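Probable ss-1,3-N-acetylglucosaminyltransferase (Staphylococcus aureus subsp. aureus N315, PDB 6H21) belongs to the family 2 glycosyltransferases of the GT-A clan and probably acts as a glycosyltransferase, with a TarS-type linker domain further along its chain. Local coordinates at residues Ser23-Thr28 with Glu104-Leu109; Asp133-Lys138 with Leu175-Lys180; Met19-Val24 with Ser49-Leu54. All coordinates share one frame; numbering follows the deposited sequence.

Contact 1 of 3, residues Ser23-Thr28 with Glu104-Leu109; sequences SVIMPT and EYVFFL. With UD1 (uridine-diphosphate-N-acetylglucosamine), chain X.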
loop_
_atom_site.group_PDB
_atom_site.type_symbol
_atom_site.label_atom_id
_atom_site.label_comp_id
_atom_site.label_asym_id
_atom_site.label_seq_id
_atom_site.Cartn_x
_atom_site.Cartn_y
_atom_site.Cartn_z
ATOM N N SER C 23 -1.552 -43.986 -30.232
ATOM C CA SER C 23 -0.325 -43.442 -30.814
ATOM C C SER C 23 0.447 -42.629 -29.761
ATOM O O SER C 23 -0.033 -41.591 -29.315
ATOM C CB SER C 23 -0.624 -42.562 -31.999
ATOM O OG SER C 23 -1.279 -43.286 -33.025
ATOM N N VAL C 24 1.656 -43.081 -29.405
ATOM C CA VAL C 24 2.586 -42.263 -28.649
ATOM C C VAL C 24 3.310 -41.338 -29.634
ATOM O O VAL C 24 3.909 -41.801 -30.604
ATOM C CB VAL C 24 3.568 -43.115 -27.828
ATOM C CG1 VAL C 24 4.508 -42.258 -26.993
ATOM C CG2 VAL C 24 2.831 -44.104 -26.948
ATOM N N ILE C 25 3.220 -40.027 -29.377
ATOM C CA ILE C 25 3.797 -38.996 -30.216
ATOM C C ILE C 25 4.980 -38.390 -29.456
ATOM O O ILE C 25 4.793 -37.755 -28.421
ATOM C CB ILE C 25 2.737 -37.942 -30.595
ATOM C CG1 ILE C 25 1.567 -38.585 -31.351
ATOM C CG2 ILE C 25 3.366 -36.796 -31.375
ATOM C CD1 ILE C 25 0.410 -37.655 -31.633
ATOM N N MET C 26 6.188 -38.603 -29.979
ATOM C CA MET C 26 7.413 -38.175 -29.319
ATOM C C MET C 26 8.242 -37.310 -30.263
ATOM O O MET C 26 8.881 -37.827 -31.176
ATOM C CB MET C 26 8.248 -39.380 -28.878
ATOM C CG MET C 26 9.494 -38.991 -28.113
ATOM S SD MET C 26 10.431 -40.426 -27.530
ATOM C CE MET C 26 10.991 -41.121 -29.080
ATOM N N PRO C 27 8.291 -35.976 -30.050
ATOM C CA PRO C 27 9.240 -35.121 -30.759
ATOM C C PRO C 27 10.648 -35.320 -30.180
ATOM O O PRO C 27 10.784 -35.534 -28.979
ATOM C CB PRO C 27 8.711 -33.709 -30.486
ATOM C CG PRO C 27 8.054 -33.820 -29.138
ATOM C CD PRO C 27 7.466 -35.216 -29.096
ATOM N N THR C 28 11.663 -35.280 -31.049
ATOM C CA THR C 28 13.065 -35.409 -30.658
ATOM C C THR C 28 13.855 -34.226 -31.231
ATOM O O THR C 28 13.469 -33.641 -32.243
ATOM C CB THR C 28 13.659 -36.749 -31.121
ATOM O OG1 THR C 28 13.626 -36.827 -32.547
ATOM C CG2 THR C 28 12.930 -37.945 -30.546
ATOM N N GLU C 104 -7.241 -44.223 -31.653
ATOM C CA GLU C 104 -8.367 -43.881 -30.801
ATOM C C GLU C 104 -7.949 -42.777 -29.822
ATOM O O GLU C 104 -8.675 -41.827 -29.605
ATOM C CB GLU C 104 -8.824 -45.129 -30.043
ATOM C CG GLU C 104 -10.179 -44.968 -29.381
ATOM C CD GLU C 104 -10.750 -46.203 -28.692
ATOM O OE1 GLU C 104 -11.769 -46.035 -27.982
ATOM O OE2 GLU C 104 -10.189 -47.325 -28.852
ATOM N N TYR C 105 -6.762 -42.951 -29.231
ATOM C CA TYR C 105 -6.160 -42.009 -28.306
ATOM C C TYR C 105 -4.727 -41.683 -28.752
ATOM O O TYR C 105 -4.047 -42.528 -29.312
ATOM C CB TYR C 105 -6.102 -42.607 -26.900
ATOM C CG TYR C 105 -7.421 -42.731 -26.185
ATOM C CD1 TYR C 105 -7.941 -41.671 -25.463
ATOM C CD2 TYR C 105 -8.135 -43.919 -26.196
ATOM C CE1 TYR C 105 -9.146 -41.777 -24.788
ATOM C CE2 TYR C 105 -9.338 -44.048 -25.517
ATOM C CZ TYR C 105 -9.851 -42.970 -24.815
ATOM O OH TYR C 105 -11.034 -43.073 -24.139
ATOM N N VAL C 106 -4.271 -40.464 -28.446
ATOM C CA VAL C 106 -2.870 -40.122 -28.510
ATOM C C VAL C 106 -2.328 -39.905 -27.091
ATOM O O VAL C 106 -3.062 -39.594 -26.130
ATOM C CB VAL C 106 -2.599 -38.893 -29.398
ATOM C CG1 VAL C 106 -3.062 -39.114 -30.837
ATOM C CG2 VAL C 106 -3.188 -37.621 -28.812
ATOM N N PHE C 107 -1.013 -40.054 -26.980
ATOM C CA PHE C 107 -0.288 -39.815 -25.752
ATOM C C PHE C 107 1.018 -39.095 -26.099
ATOM O O PHE C 107 1.855 -39.628 -26.854
ATOM C CB PHE C 107 -0.028 -41.119 -24.996
ATOM C CG PHE C 107 0.430 -40.883 -23.584
ATOM C CD1 PHE C 107 1.633 -40.246 -23.328
ATOM C CD2 PHE C 107 -0.357 -41.245 -22.506
ATOM C CE1 PHE C 107 2.047 -39.997 -22.026
ATOM C CE2 PHE C 107 0.052 -40.981 -21.207
ATOM C CZ PHE C 107 1.256 -40.368 -20.966
ATOM N N PHE C 108 1.196 -37.889 -25.549
ATOM C CA PHE C 108 2.408 -37.120 -25.788
ATOM C C PHE C 108 3.475 -37.528 -24.766
ATOM O O PHE C 108 3.279 -37.463 -23.552
ATOM C CB PHE C 108 2.120 -35.613 -25.785
ATOM C CG PHE C 108 1.154 -35.181 -26.859
ATOM C CD1 PHE C 108 1.570 -35.047 -28.173
ATOM C CD2 PHE C 108 -0.178 -34.946 -26.563
ATOM C CE1 PHE C 108 0.676 -34.673 -29.168
ATOM C CE2 PHE C 108 -1.071 -34.568 -27.559
ATOM C CZ PHE C 108 -0.641 -34.422 -28.856
ATOM N N LEU C 109 4.623 -37.942 -25.299
ATOM C CA LEU C 109 5.793 -38.313 -24.534
ATOM C C LEU C 109 6.947 -37.409 -24.966
ATOM O O LEU C 109 7.242 -37.323 -26.135
ATOM C CB LEU C 109 6.110 -39.785 -24.801
ATOM C CG LEU C 109 7.448 -40.290 -24.270
ATOM C CD1 LEU C 109 7.506 -40.229 -22.745
ATOM C CD2 LEU C 109 7.708 -41.698 -24.765
HETATM C "C1'" UD1 X . 9.042 -28.547 -20.462
HETATM C "C2'" UD1 X . 7.800 -28.837 -19.614
HETATM C "C3'" UD1 X . 7.016 -29.999 -20.222
HETATM C "C4'" UD1 X . 6.700 -29.693 -21.684
HETATM C "C5'" UD1 X . 7.944 -29.256 -22.462
HETATM C "C6'" UD1 X . 7.611 -28.826 -23.894
HETATM C "C7'" UD1 X . 7.982 -28.337 -17.205
HETATM C "C8'" UD1 X . 8.427 -28.862 -15.866
HETATM N "N2'" UD1 X . 8.181 -29.152 -18.243
HETATM O "O1'" UD1 X . 9.849 -29.729 -20.463
HETATM O "O3'" UD1 X . 5.808 -30.219 -19.478
HETATM O "O4'" UD1 X . 6.154 -30.867 -22.289
HETATM O "O5'" UD1 X . 8.646 -28.191 -21.788
HETATM O "O6'" UD1 X . 6.587 -27.836 -23.937
HETATM O "O7'" UD1 X . 7.464 -27.240 -17.327
HETATM N N1 UD1 X . 11.914 -30.403 -28.770
HETATM C C2 UD1 X . 11.590 -30.198 -30.124
HETATM N N3 UD1 X . 12.184 -29.252 -30.842
HETATM C C4 UD1 X . 13.112 -28.471 -30.303
HETATM C C5 UD1 X . 13.467 -28.638 -28.963
HETATM C C6 UD1 X . 12.843 -29.620 -28.190
HETATM O O2 UD1 X . 10.730 -30.891 -30.684
HETATM O O4 UD1 X . 13.646 -27.609 -31.036
HETATM C C1B UD1 X . 11.193 -31.458 -28.058
HETATM C C2B UD1 X . 12.073 -32.330 -27.179
HETATM O "O2'" UD1 X . 12.764 -33.303 -27.954
HETATM C C3B UD1 X . 11.048 -32.920 -26.223
HETATM C C4B UD1 X . 9.989 -31.826 -26.106
HETATM O O4B UD1 X . 10.206 -30.906 -27.188
HETATM O O3B UD1 X . 10.462 -34.106 -26.777
HETATM C C5B UD1 X . 10.083 -31.056 -24.801
HETATM O O5B UD1 X . 11.446 -30.731 -24.562
HETATM P PA UD1 X . 12.139 -30.964 -23.140
HETATM O O1A UD1 X . 13.558 -30.526 -23.310
HETATM O O2A UD1 X . 11.793 -32.324 -22.538
HETATM O O3A UD1 X . 11.385 -29.848 -22.305
HETATM P PB UD1 X . 11.420 -29.746 -20.714
HETATM O O1B UD1 X . 12.012 -28.418 -20.359
HETATM O O2B UD1 X . 11.990 -30.996 -20.058
#
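Ser23-Thr28 and Glu104-Leu109 bring together two parallel strands of the GT-A nucleotide-binding domain, with Val24 paired with Phe107 and Ile25 with Phe108. Four backbone hydrogen bonds stitch them: Ser23 N to Tyr105 O, Phe107 N to Ser23 O, Ile25 N to Phe107 O (2.9 Å) and Leu109 N to Ile25 O. On one face Ile25 carries the packing. Its CG1 lies anti to the carbonyl carbon (chi1 -59°), and its terminal CD1 touches Val106 CG1 at 3.8 Å and Phe108 CE1 at 3.9 Å, meeting the Phe108 ring obliquely. On the other face Val24 CG1 crosses Leu109 and rests 3.7 Å from Leu109 CB. Met26 runs alongside Leu109, where its SD comes to 4.1 Å from Leu109 CD2. At the end of the strand the pairing gives way to ligand binding: Pro27 O accepts hydrogen bonds from two ribose hydroxyls of uridine-diphosphate-N-acetylglucosamine, O3B at 2.6 Å and O2' at 3.2 Å. Strand 105-108 leads into Asp110 and Asp112, consistent with the DxD motif of GT-A glycosyltransferases and lying at manganese. Helix 35-43 packs on Met26 and Leu109, helix 91-100 covers Ile25, Pro27 and Phe108, and strand 52-58 continues the sheet beyond Val24 and Met26.

Contact 2 of 3, residues Asp133-Lys138 with Leu175-Lys180; sequences DLIIGK and LKMFKK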
loop_
_atom_site.group_PDB
_atom_site.type_symbol
_atom_site.label_atom_id
_atom_site.label_comp_id
_atom_site.label_asym_id
_atom_site.label_seq_id
_atom_site.Cartn_x
_atom_site.Cartn_y
_atom_site.Cartn_z
ATOM N N ASP C 133 -12.481 -38.735 -22.336
ATOM C CA ASP C 133 -11.848 -37.897 -23.353
ATOM C C ASP C 133 -10.377 -37.638 -23.005
ATOM O O ASP C 133 -9.554 -37.470 -23.899
ATOM C CB ASP C 133 -12.607 -36.580 -23.510
ATOM C CG ASP C 133 -14.042 -36.791 -23.947
ATOM O OD1 ASP C 133 -14.241 -37.548 -24.909
ATOM O OD2 ASP C 133 -14.941 -36.217 -23.295
ATOM N N LEU C 134 -10.052 -37.637 -21.711
ATOM C CA LEU C 134 -8.711 -37.356 -21.211
ATOM C C LEU C 134 -8.425 -38.285 -20.027
ATOM O O LEU C 134 -9.237 -38.367 -19.120
ATOM C CB LEU C 134 -8.673 -35.890 -20.769
ATOM C CG LEU C 134 -7.360 -35.387 -20.179
ATOM C CD1 LEU C 134 -6.240 -35.410 -21.204
ATOM C CD2 LEU C 134 -7.518 -33.975 -19.622
ATOM N N ILE C 135 -7.288 -38.988 -20.043
ATOM C CA ILE C 135 -6.869 -39.760 -18.882
ATOM C C ILE C 135 -5.490 -39.259 -18.435
ATOM O O ILE C 135 -4.566 -39.124 -19.256
ATOM C CB ILE C 135 -6.889 -41.277 -19.152
ATOM C CG1 ILE C 135 -8.183 -41.719 -19.846
ATOM C CG2 ILE C 135 -6.645 -42.048 -17.858
ATOM C CD1 ILE C 135 -8.097 -41.757 -21.356
ATOM N N ILE C 136 -5.398 -38.931 -17.139
ATOM C CA ILE C 136 -4.207 -38.400 -16.546
ATOM C C ILE C 136 -3.635 -39.455 -15.616
ATOM O O ILE C 136 -4.292 -39.849 -14.667
ATOM C CB ILE C 136 -4.494 -37.087 -15.804
ATOM C CG1 ILE C 136 -5.308 -36.145 -16.691
ATOM C CG2 ILE C 136 -3.204 -36.448 -15.322
ATOM C CD1 ILE C 136 -5.887 -34.978 -15.963
ATOM N N GLY C 137 -2.416 -39.897 -15.926
ATOM C CA GLY C 137 -1.659 -40.794 -15.055
ATOM C C GLY C 137 -0.780 -40.006 -14.099
ATOM O O GLY C 137 -0.143 -39.043 -14.497
ATOM N N LYS C 138 -0.715 -40.453 -12.844
ATOM C CA LYS C 138 0.157 -39.871 -11.841
ATOM C C LYS C 138 1.592 -39.775 -12.366
ATOM O O LYS C 138 2.107 -40.732 -12.939
ATOM C CB LYS C 138 0.137 -40.744 -10.588
ATOM C CG LYS C 138 1.012 -40.266 -9.442
ATOM C CD LYS C 138 0.717 -41.007 -8.155
ATOM C CE LYS C 138 1.755 -40.723 -7.097
ATOM N NZ LYS C 138 1.496 -41.505 -5.869
ATOM N N LEU C 175 1.254 -34.186 -21.170
ATOM C CA LEU C 175 1.832 -35.520 -20.954
ATOM C C LEU C 175 0.774 -36.455 -20.336
ATOM O O LEU C 175 0.836 -36.866 -19.171
ATOM C CB LEU C 175 3.098 -35.376 -20.112
ATOM C CG LEU C 175 4.076 -34.324 -20.635
ATOM C CD1 LEU C 175 5.253 -34.168 -19.698
ATOM C CD2 LEU C 175 4.556 -34.657 -22.050
ATOM N N LYS C 176 -0.196 -36.792 -21.188
ATOM C CA LYS C 176 -1.495 -37.336 -20.825
ATOM C C LYS C 176 -2.057 -38.101 -22.029
ATOM O O LYS C 176 -1.537 -37.983 -23.142
ATOM C CB LYS C 176 -2.452 -36.191 -20.470
ATOM C CG LYS C 176 -2.076 -35.374 -19.237
ATOM C CD LYS C 176 -2.954 -34.167 -19.033
ATOM C CE LYS C 176 -2.744 -33.485 -17.697
ATOM N NZ LYS C 176 -1.356 -32.983 -17.512
ATOM N N MET C 177 -3.154 -38.829 -21.819
ATOM C CA MET C 177 -3.804 -39.584 -22.898
ATOM C C MET C 177 -5.091 -38.851 -23.318
ATOM O O MET C 177 -6.002 -38.701 -22.546
ATOM C CB MET C 177 -4.098 -41.019 -22.446
ATOM C CG MET C 177 -4.704 -41.887 -23.528
ATOM S SD MET C 177 -4.814 -43.635 -23.069
ATOM C CE MET C 177 -3.077 -44.065 -22.967
ATOM N N PHE C 178 -5.125 -38.401 -24.578
ATOM C CA PHE C 178 -6.181 -37.584 -25.164
ATOM C C PHE C 178 -6.937 -38.365 -26.255
ATOM O O PHE C 178 -6.328 -38.916 -27.121
ATOM C CB PHE C 178 -5.580 -36.359 -25.858
ATOM C CG PHE C 178 -4.913 -35.322 -24.991
ATOM C CD1 PHE C 178 -3.574 -35.431 -24.643
ATOM C CD2 PHE C 178 -5.601 -34.191 -24.592
ATOM C CE1 PHE C 178 -2.953 -34.450 -23.890
ATOM C CE2 PHE C 178 -4.975 -33.214 -23.833
ATOM C CZ PHE C 178 -3.653 -33.344 -23.486
ATOM N N LYS C 179 -8.271 -38.321 -26.237
ATOM C CA LYS C 179 -9.099 -38.946 -27.276
ATOM C C LYS C 179 -8.942 -38.160 -28.585
ATOM O O LYS C 179 -9.157 -36.961 -28.637
ATOM C CB LYS C 179 -10.566 -39.010 -26.840
ATOM C CG LYS C 179 -11.486 -39.690 -27.846
ATOM C CD LYS C 179 -12.881 -39.932 -27.322
ATOM C CE LYS C 179 -13.019 -41.301 -26.690
ATOM N NZ LYS C 179 -14.384 -41.526 -26.168
ATOM N N LYS C 180 -8.581 -38.872 -29.650
ATOM C CA LYS C 180 -8.159 -38.258 -30.905
ATOM C C LYS C 180 -9.329 -37.531 -31.597
ATOM O O LYS C 180 -9.127 -36.497 -32.246
ATOM C CB LYS C 180 -7.536 -39.324 -31.815
ATOM C CG LYS C 180 -6.943 -38.786 -33.113
ATOM C CD LYS C 180 -5.733 -37.898 -32.902
ATOM C CE LYS C 180 -5.390 -37.016 -34.086
ATOM N NZ LYS C 180 -5.537 -37.702 -35.390
HETATM O O HOH W 1 -15.508 -39.845 -24.252
HETATM O O HOH W 2 -0.214 -38.683 -17.320
#
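Asp133-Lys138 and Leu175-Lys180 run antiparallel, the axes of strands 134-137 and 177-179 approaching to 4.9 Å at 176°. They belong to the antiparallel part of the mixed sheet of the GT-A fold, with 177-179 set between 105-108 and 134-142. Ile135 and Met177 form a hydrogen-bonded pair, with Ile135 N to Met177 O at 2.8 Å and Met177 N to Ile135 O at 2.9 Å. Leu134 and Phe178 make the adjoining non-hydrogen-bonded pair, and Lys179 N closes the pairing by donating to Asp133 O. Lys179 itself is the N-cap residue of helix 180-185, so the strand passes straight into that helix. Where the other ends diverge, a water donates to both Gly137 O and Leu175 O and so links the two backbones there.

Among the side chains, Leu134 lies beside Phe178 and puts CD1 over one face of its ring, a CH-pi contact 3.8 Å from the ring centroid and shifted toward the rim. Lys176 lies beside Ile136, pointing the same way, with CE 3.8 Å from Ile136 CG2. A bend at chi4 (61°) then sets its NZ, which is hydrogen-bonded to Ser173 O, Ala171 O and Tyr139 OH, so three acceptors serve this buried amino group. On the opposite face Ile135 CD1 meets Met177 CG at 4.0 Å. Asp133 and Lys179 stop short of a salt bridge, OD1 lying 4.2 Å from NZ; a water that accepts from Lys179 NZ also contacts Asp133 OD1 at 2.7 Å.

Leu175 touches the bound uridine-diphosphate-N-acetylglucosamine. Helix 198-207 packs against Leu134 and Phe178, where Phe206 meets the Phe178 ring edge-to-face. Leu123 and Tyr124 of helix 119-129 pack on Met177, Leu123 also on Ile135; strand 105-108 lies next to 177-179 in the sheet, and its Tyr105 side chain reaches both residues.

Contact 3 of 3, residues Met19-Val24 with Ser49-Leu54; sequences MKKVSV and STDYEL
Ser23 OG donates to Glu53 OE2 in a short hydrogen bond of 2.5 Å, on the anti lone pair of that oxygen. Glu53 holds CG in the crowded position between backbone N and carbonyl carbon (chi1 56°), and the chain extends from there to the serine. On the other face Val22 CB packs against Tyr52 CB, and further along Val24 CG1 crosses Leu54, 3.8 Å from its CD1. The backbones are joined by Glu53 N to Val22 O and by Val24 N to Glu53 O, the latter at 2.8 Å, with Lys21 N donating to Asp51 O just before the strands begin.

These are the two parallel strands of a beta-alpha-beta unit, 22-28 and 52-58, connected through helix 35-43, as found in the Rossmann-like sheet of GT-A enzymes. At the more open entry to the strands, two lysines reach Thr50 and Asp51. Lys20 bends at chi2 (-73°), bringing CD to 3.4 Å from Thr50 O, and its NZ donates to that same oxygen at 2.9 Å. Lys21 extends beside Asp51 for a salt bridge whose hydrogen bond, NZ to OD2 at 3.4 Å, is weak.

Outside the pair, Arg79 forms a salt bridge with Glu53 OE1, and Ser101 OG is hydrogen-bonded to Ser23 OG. Tyr52 OH bonds to Val42 O of helix 35-43, while Leu120 of helix 119-129 packs on Val22, Val24 and Tyr52.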
loop_
_atom_site.group_PDB
_atom_site.type_symbol
_atom_site.label_atom_id
_atom_site.label_comp_id
_atom_site.label_asym_id
_atom_site.label_seq_id
_atom_site.Cartn_x
_atom_site.Cartn_y
_atom_site.Cartn_z
ATOM N N MET C 19 -7.324 -49.872 -36.693
ATOM C CA MET C 19 -7.162 -48.629 -35.880
ATOM C C MET C 19 -6.483 -48.989 -34.552
ATOM O O MET C 19 -6.994 -49.804 -33.785
ATOM C CB MET C 19 -8.520 -47.965 -35.610
ATOM C CG MET C 19 -8.464 -46.821 -34.606
ATOM S SD MET C 19 -10.014 -45.874 -34.488
ATOM C CE MET C 19 -9.934 -44.883 -35.980
ATOM N N LYS C 20 -5.326 -48.369 -34.299
ATOM C CA LYS C 20 -4.588 -48.554 -33.055
ATOM C C LYS C 20 -5.393 -47.954 -31.899
ATOM O O LYS C 20 -6.143 -46.996 -32.092
ATOM C CB LYS C 20 -3.225 -47.862 -33.124
ATOM C CG LYS C 20 -2.315 -48.294 -34.265
ATOM C CD LYS C 20 -1.715 -49.656 -34.075
ATOM C CE LYS C 20 -0.757 -50.018 -35.188
ATOM N NZ LYS C 20 -0.583 -51.485 -35.282
ATOM N N LYS C 21 -5.223 -48.531 -30.704
ATOM C CA LYS C 21 -5.779 -47.984 -29.476
ATOM C C LYS C 21 -5.071 -46.671 -29.110
ATOM O O LYS C 21 -5.720 -45.738 -28.607
ATOM C CB LYS C 21 -5.619 -48.975 -28.320
ATOM C CG LYS C 21 -6.431 -50.258 -28.435
ATOM C CD LYS C 21 -6.169 -51.204 -27.281
ATOM C CE LYS C 21 -7.060 -52.428 -27.287
ATOM N NZ LYS C 21 -6.803 -53.286 -26.109
ATOM N N VAL C 22 -3.748 -46.620 -29.337
ATOM C CA VAL C 22 -2.889 -45.512 -28.890
ATOM C C VAL C 22 -1.750 -45.267 -29.889
ATOM O O VAL C 22 -1.060 -46.207 -30.290
ATOM C CB VAL C 22 -2.301 -45.780 -27.492
ATOM C CG1 VAL C 22 -1.434 -44.618 -27.027
ATOM C CG2 VAL C 22 -3.376 -46.086 -26.463
ATOM N N SER C 23 -1.552 -43.986 -30.232
ATOM C CA SER C 23 -0.325 -43.442 -30.814
ATOM C C SER C 23 0.447 -42.629 -29.761
ATOM O O SER C 23 -0.033 -41.591 -29.315
ATOM C CB SER C 23 -0.624 -42.562 -31.999
ATOM O OG SER C 23 -1.279 -43.286 -33.025
ATOM N N VAL C 24 1.656 -43.081 -29.405
ATOM C CA VAL C 24 2.586 -42.263 -28.649
ATOM C C VAL C 24 3.310 -41.338 -29.634
ATOM O O VAL C 24 3.909 -41.801 -30.604
ATOM C CB VAL C 24 3.568 -43.115 -27.828
ATOM C CG1 VAL C 24 4.508 -42.258 -26.993
ATOM C CG2 VAL C 24 2.831 -44.104 -26.948
ATOM N N SER C 49 1.666 -55.278 -28.575
ATOM C CA SER C 49 2.521 -54.486 -29.431
ATOM C C SER C 49 1.748 -54.000 -30.668
ATOM O O SER C 49 1.974 -52.890 -31.157
ATOM C CB SER C 49 3.742 -55.282 -29.807
ATOM O OG SER C 49 4.591 -54.505 -30.628
ATOM N N THR C 50 0.832 -54.843 -31.167
ATOM C CA THR C 50 0.039 -54.544 -32.352
ATOM C C THR C 50 -1.025 -53.469 -32.052
ATOM O O THR C 50 -1.575 -52.871 -32.988
ATOM C CB THR C 50 -0.600 -55.827 -32.907
ATOM O OG1 THR C 50 -1.507 -56.343 -31.932
ATOM C CG2 THR C 50 0.418 -56.893 -33.243
ATOM N N ASP C 51 -1.316 -53.203 -30.766
ATOM C CA ASP C 51 -2.419 -52.297 -30.374
ATOM C C ASP C 51 -1.966 -50.835 -30.256
ATOM O O ASP C 51 -2.774 -49.962 -29.957
ATOM C CB ASP C 51 -3.024 -52.707 -29.030
ATOM C CG ASP C 51 -3.951 -53.906 -29.098
ATOM O OD1 ASP C 51 -4.392 -54.256 -30.217
ATOM O OD2 ASP C 51 -4.215 -54.485 -28.023
ATOM N N TYR C 52 -0.675 -50.560 -30.434
ATOM C CA TYR C 52 -0.216 -49.186 -30.306
ATOM C C TYR C 52 0.985 -48.953 -31.222
ATOM O O TYR C 52 1.582 -49.887 -31.718
ATOM C CB TYR C 52 0.068 -48.861 -28.836
ATOM C CG TYR C 52 1.351 -49.423 -28.280
ATOM C CD1 TYR C 52 1.393 -50.686 -27.713
ATOM C CD2 TYR C 52 2.533 -48.695 -28.338
ATOM C CE1 TYR C 52 2.573 -51.213 -27.217
ATOM C CE2 TYR C 52 3.721 -49.204 -27.841
ATOM C CZ TYR C 52 3.738 -50.466 -27.275
ATOM O OH TYR C 52 4.890 -50.963 -26.760
ATOM N N GLU C 53 1.329 -47.675 -31.401
ATOM C CA GLU C 53 2.457 -47.294 -32.204
ATOM C C GLU C 53 3.199 -46.169 -31.487
ATOM O O GLU C 53 2.607 -45.405 -30.744
ATOM C CB GLU C 53 2.023 -46.841 -33.602
ATOM C CG GLU C 53 0.999 -45.711 -33.617
ATOM C CD GLU C 53 0.475 -45.315 -34.994
ATOM O OE1 GLU C 53 0.854 -45.962 -35.985
ATOM O OE2 GLU C 53 -0.311 -44.367 -35.077
ATOM N N LEU C 54 4.491 -46.074 -31.766
ATOM C CA LEU C 54 5.265 -44.930 -31.409
ATOM C C LEU C 54 5.577 -44.159 -32.696
ATOM O O LEU C 54 6.119 -44.731 -33.665
ATOM C CB LEU C 54 6.529 -45.412 -30.700
ATOM C CG LEU C 54 7.589 -44.342 -30.482
ATOM C CD1 LEU C 54 7.066 -43.234 -29.590
ATOM C CD2 LEU C 54 8.839 -44.969 -29.901
#

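Overall arrangement
All three contacts lie in one mixed sheet, whose neighbouring strands here run in the order 52-58, 22-28, 105-108, 177-179 and 134-142. Contact 1 has its centre about 10 Å from those of contacts 2 and 3, which stand about 14 Å apart. Contacts 1 and 3 share strand 22-28 through Ser23 and Val24, and contacts 1 and 2 are joined by a probable hydrogen bond from Phe178 N to Val106 O. Along the chain contacts 3 and 1 start from the same strand, and contact 2 opens after both have closed. The parallel strands thus give way to antiparallel ones across the sheet; Pro27 and Thr28 of contact 1 and Leu175 of contact 2 belong to the ligand pocket.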